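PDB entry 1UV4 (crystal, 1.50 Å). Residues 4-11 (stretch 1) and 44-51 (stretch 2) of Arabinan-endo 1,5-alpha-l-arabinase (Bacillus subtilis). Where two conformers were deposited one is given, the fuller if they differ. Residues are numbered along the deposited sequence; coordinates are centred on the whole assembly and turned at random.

Stretch 1 (4-11) FWGASNEL
Stretch 2, residues 44-51: DAKNWTVQ

The contact between residues 4-11 and 44-51 is a small, mixed interface in which the side-chain amide of Asn 9 grips the backbone of Trp 48 through two hydrogen bonds, flanked by an apolar contact at one end and a water-bridged glutamate toward the other. It buries 379 Å² summed over both sides.

Stretch 1 runs as a strand from Phe 4 and turns a corner at Asn 9 and Glu 10, where phi/psi go from -65/-46 to -84/145. Stretch 2 begins as loop and becomes a strand that includes Thr 49 and Val 50. The two pass side by side with ascending register: the CA atoms of Ser 8 and Lys 46 lie 5.4 Å apart, and those of Glu 10 and Trp 48 6.6 Å. No hydrogen bond joins the two backbones directly.

Asn 9 instead supplies the link. Its CB points toward stretch 2, and with chi1 57° (p) and chi2 -43° the amide presents both of its ends to one residue. Trp 48 N donates to Asn 9 OD1 at 3.2 Å (158° at the hydrogen), while Asn 9 ND2 donates to Trp 48 O at 3.2 Å (166°). The amide thus satisfies the NH and the carbonyl of a single residue, whose phi/psi of -117/153 is extended. Asn 9 OD1 also lies 3.4 Å from Lys 46 O, but both are acceptors and no bond forms.

The CA-to-CB bond of Trp 48 points toward stretch 1, and with chi1 -59° (m) and chi2 87° the CD1 side of the indole lies nearest it. Asn 9 OD1 sits at the ring edge, near its plane, 3.7 Å from Trp 48 CD1, and Ser 8 CB packs 3.7 Å from the same Trp 48 CD1. Within stretch 1, Ser 8 OG (chi1 67°, p) donates to Glu 10 O at 2.5 Å, a short bond that spans the corner; the hydroxyl is also bonded elsewhere in the structure.

Glu 10, its CA-to-CB bond pointing toward stretch 2, has a bent side chain (chi1 -72°, m; chi2 -72°, m; chi3 -12°) that lies against Trp 48 and Val 50. Glu 10 CG is 3.8 Å from Trp 48 O, and Glu 10 OE1 approaches Val 50 CG2 at 3.6 Å, Val 50 having chi1 177° (t). Water 1 donates to both Glu 10 OE2 (2.7 Å) and Trp 48 O (2.8 Å), so this carbonyl accepts from the water as well as from Asn 9.

At the other end, Trp 5 (chi1 -69°, m; chi2 21°) places its CZ3 3.6 Å from Ala 45 CB, which meets the indole at its edge, near the ring plane. Ala 45 has phi/psi 49/24, a left-handed conformation. Around it the loop is held by Asp 44 (chi1 66°, p), whose OD1 accepts from Lys 46 N at 3.0 Å and Asn 47 N at 2.8 Å, while Asp 44 OD2 accepts from Asn 47 ND2 at 2.8 Å. Gly 6, at phi/psi 137/179, adopts a backbone conformation that would jam a CB against the preceding carbonyl oxygen. Lys 46 is modelled only to CB.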

# COMPACT_ATOMS: atom_id res chain seq x y z
N PHE A 4 2.90 -20.76 -0.07
CA PHE A 4 3.39 -19.82 0.90
C PHE A 4 4.91 -19.85 0.83
O PHE A 4 5.53 -20.88 1.06
CB PHE A 4 2.87 -20.23 2.30
CG PHE A 4 3.42 -19.44 3.44
CD1 PHE A 4 3.31 -18.05 3.48
CD2 PHE A 4 4.03 -20.09 4.51
CE1 PHE A 4 3.80 -17.34 4.53
CE2 PHE A 4 4.52 -19.37 5.58
CZ PHE A 4 4.40 -18.00 5.59
N TRP A 5 5.51 -18.70 0.52
CA TRP A 5 6.97 -18.62 0.40
C TRP A 5 7.64 -18.66 1.75
O TRP A 5 8.72 -19.19 1.89
CB TRP A 5 7.39 -17.31 -0.26
CG TRP A 5 7.05 -17.17 -1.70
CD1 TRP A 5 6.09 -17.84 -2.42
CD2 TRP A 5 7.67 -16.26 -2.62
NE1 TRP A 5 6.09 -17.39 -3.72
CE2 TRP A 5 7.04 -16.42 -3.86
CE3 TRP A 5 8.67 -15.29 -2.50
CZ2 TRP A 5 7.40 -15.67 -4.97
CZ3 TRP A 5 9.01 -14.55 -3.58
CH2 TRP A 5 8.40 -14.75 -4.81
N GLY A 6 6.98 -18.07 2.73
CA GLY A 6 7.45 -18.00 4.10
C GLY A 6 7.24 -16.63 4.66
O GLY A 6 6.74 -15.73 3.98
N ALA A 7 7.62 -16.47 5.92
CA ALA A 7 7.56 -15.22 6.66
C ALA A 7 8.98 -14.79 6.97
O ALA A 7 9.88 -15.62 7.29
CB ALA A 7 6.79 -15.43 7.94
N SER A 8 9.18 -13.47 6.93
CA SER A 8 10.48 -12.89 7.21
C SER A 8 10.88 -13.03 8.67
O SER A 8 10.03 -13.10 9.58
CB SER A 8 10.52 -11.42 6.84
OG SER A 8 9.67 -10.64 7.66
N ASN A 9 12.19 -13.04 8.83
CA ASN A 9 12.90 -12.84 10.08
C ASN A 9 12.71 -11.41 10.63
O ASN A 9 12.39 -11.16 11.81
CB ASN A 9 14.40 -13.19 9.81
CG ASN A 9 15.07 -12.36 8.63
OD1 ASN A 9 14.49 -12.14 7.53
ND2 ASN A 9 16.34 -11.97 8.86
N GLU A 10 12.86 -10.47 9.72
CA GLU A 10 12.83 -9.07 10.04
C GLU A 10 11.42 -8.52 10.08
O GLU A 10 10.53 -8.91 9.32
CB GLU A 10 13.65 -8.26 9.01
CG GLU A 10 15.14 -8.44 9.14
CD GLU A 10 15.75 -7.76 10.36
OE1 GLU A 10 15.09 -6.94 11.05
OE2 GLU A 10 16.96 -8.02 10.62
N LEU A 11 11.24 -7.58 10.99
CA LEU A 11 10.01 -6.83 11.11
C LEU A 11 9.76 -6.06 9.80
O LEU A 11 10.67 -5.47 9.23
CB LEU A 11 10.18 -5.81 12.26
CG LEU A 11 9.05 -4.84 12.63
CD1 LEU A 11 9.21 -4.39 14.05
CD2 LEU A 11 8.92 -3.64 11.70
N ASP A 44 16.79 -14.29 -1.56
CA ASP A 44 15.83 -15.42 -1.56
C ASP A 44 14.39 -15.01 -1.17
O ASP A 44 13.52 -15.87 -0.96
CB ASP A 44 16.35 -16.59 -0.68
CG ASP A 44 16.44 -16.25 0.81
OD1 ASP A 44 16.14 -15.10 1.21
OD2 ASP A 44 16.82 -17.10 1.66
N ALA A 45 14.15 -13.70 -1.10
CA ALA A 45 12.88 -13.15 -0.60
C ALA A 45 12.36 -13.73 0.74
O ALA A 45 11.15 -13.65 1.04
CB ALA A 45 11.78 -13.27 -1.70
N LYS A 46 13.26 -14.25 1.56
CA LYS A 46 12.92 -14.90 2.82
C LYS A 46 13.80 -14.42 3.96
O LYS A 46 13.33 -14.07 5.03
CB LYS A 46 13.03 -16.40 2.68
N ASN A 47 15.11 -14.38 3.70
CA ASN A 47 16.08 -13.93 4.67
C ASN A 47 16.60 -12.60 4.21
O ASN A 47 17.29 -12.51 3.19
CB ASN A 47 17.20 -14.94 4.82
CG ASN A 47 16.69 -16.27 5.34
OD1 ASN A 47 16.40 -16.39 6.53
ND2 ASN A 47 16.55 -17.23 4.47
N TRP A 48 16.32 -11.60 5.01
CA TRP A 48 16.47 -10.22 4.66
C TRP A 48 17.49 -9.56 5.56
O TRP A 48 17.69 -9.96 6.71
CB TRP A 48 15.13 -9.48 4.84
CG TRP A 48 14.00 -10.03 4.00
CD1 TRP A 48 13.14 -11.04 4.31
CD2 TRP A 48 13.61 -9.59 2.68
NE1 TRP A 48 12.27 -11.29 3.27
CE2 TRP A 48 12.52 -10.39 2.26
CE3 TRP A 48 14.09 -8.60 1.80
CZ2 TRP A 48 11.92 -10.26 1.01
CZ3 TRP A 48 13.48 -8.48 0.54
CH2 TRP A 48 12.40 -9.29 0.16
N THR A 49 18.12 -8.53 5.03
CA THR A 49 19.02 -7.69 5.79
C THR A 49 18.48 -6.28 5.70
O THR A 49 18.00 -5.85 4.66
CB THR A 49 20.45 -7.80 5.21
OG1 THR A 49 20.52 -7.08 3.98
CG2 THR A 49 20.84 -9.23 4.91
N VAL A 50 18.63 -5.54 6.79
CA VAL A 50 18.14 -4.17 6.88
C VAL A 50 19.18 -3.26 6.23
O VAL A 50 20.34 -3.28 6.59
CB VAL A 50 17.98 -3.75 8.35
CG1 VAL A 50 17.53 -2.28 8.44
CG2 VAL A 50 16.98 -4.66 9.04
N GLN A 51 18.75 -2.46 5.28
CA GLN A 51 19.60 -1.50 4.58
C GLN A 51 19.43 -0.11 5.18
O GLN A 51 18.50 0.14 5.95
CB GLN A 51 19.17 -1.45 3.12
CG GLN A 51 19.12 -2.81 2.41
CD GLN A 51 20.46 -3.54 2.47
OE1 GLN A 51 20.60 -4.52 3.21
NE2 GLN A 51 21.43 -3.08 1.70
O HOH W 1 18.87 -9.12 9.08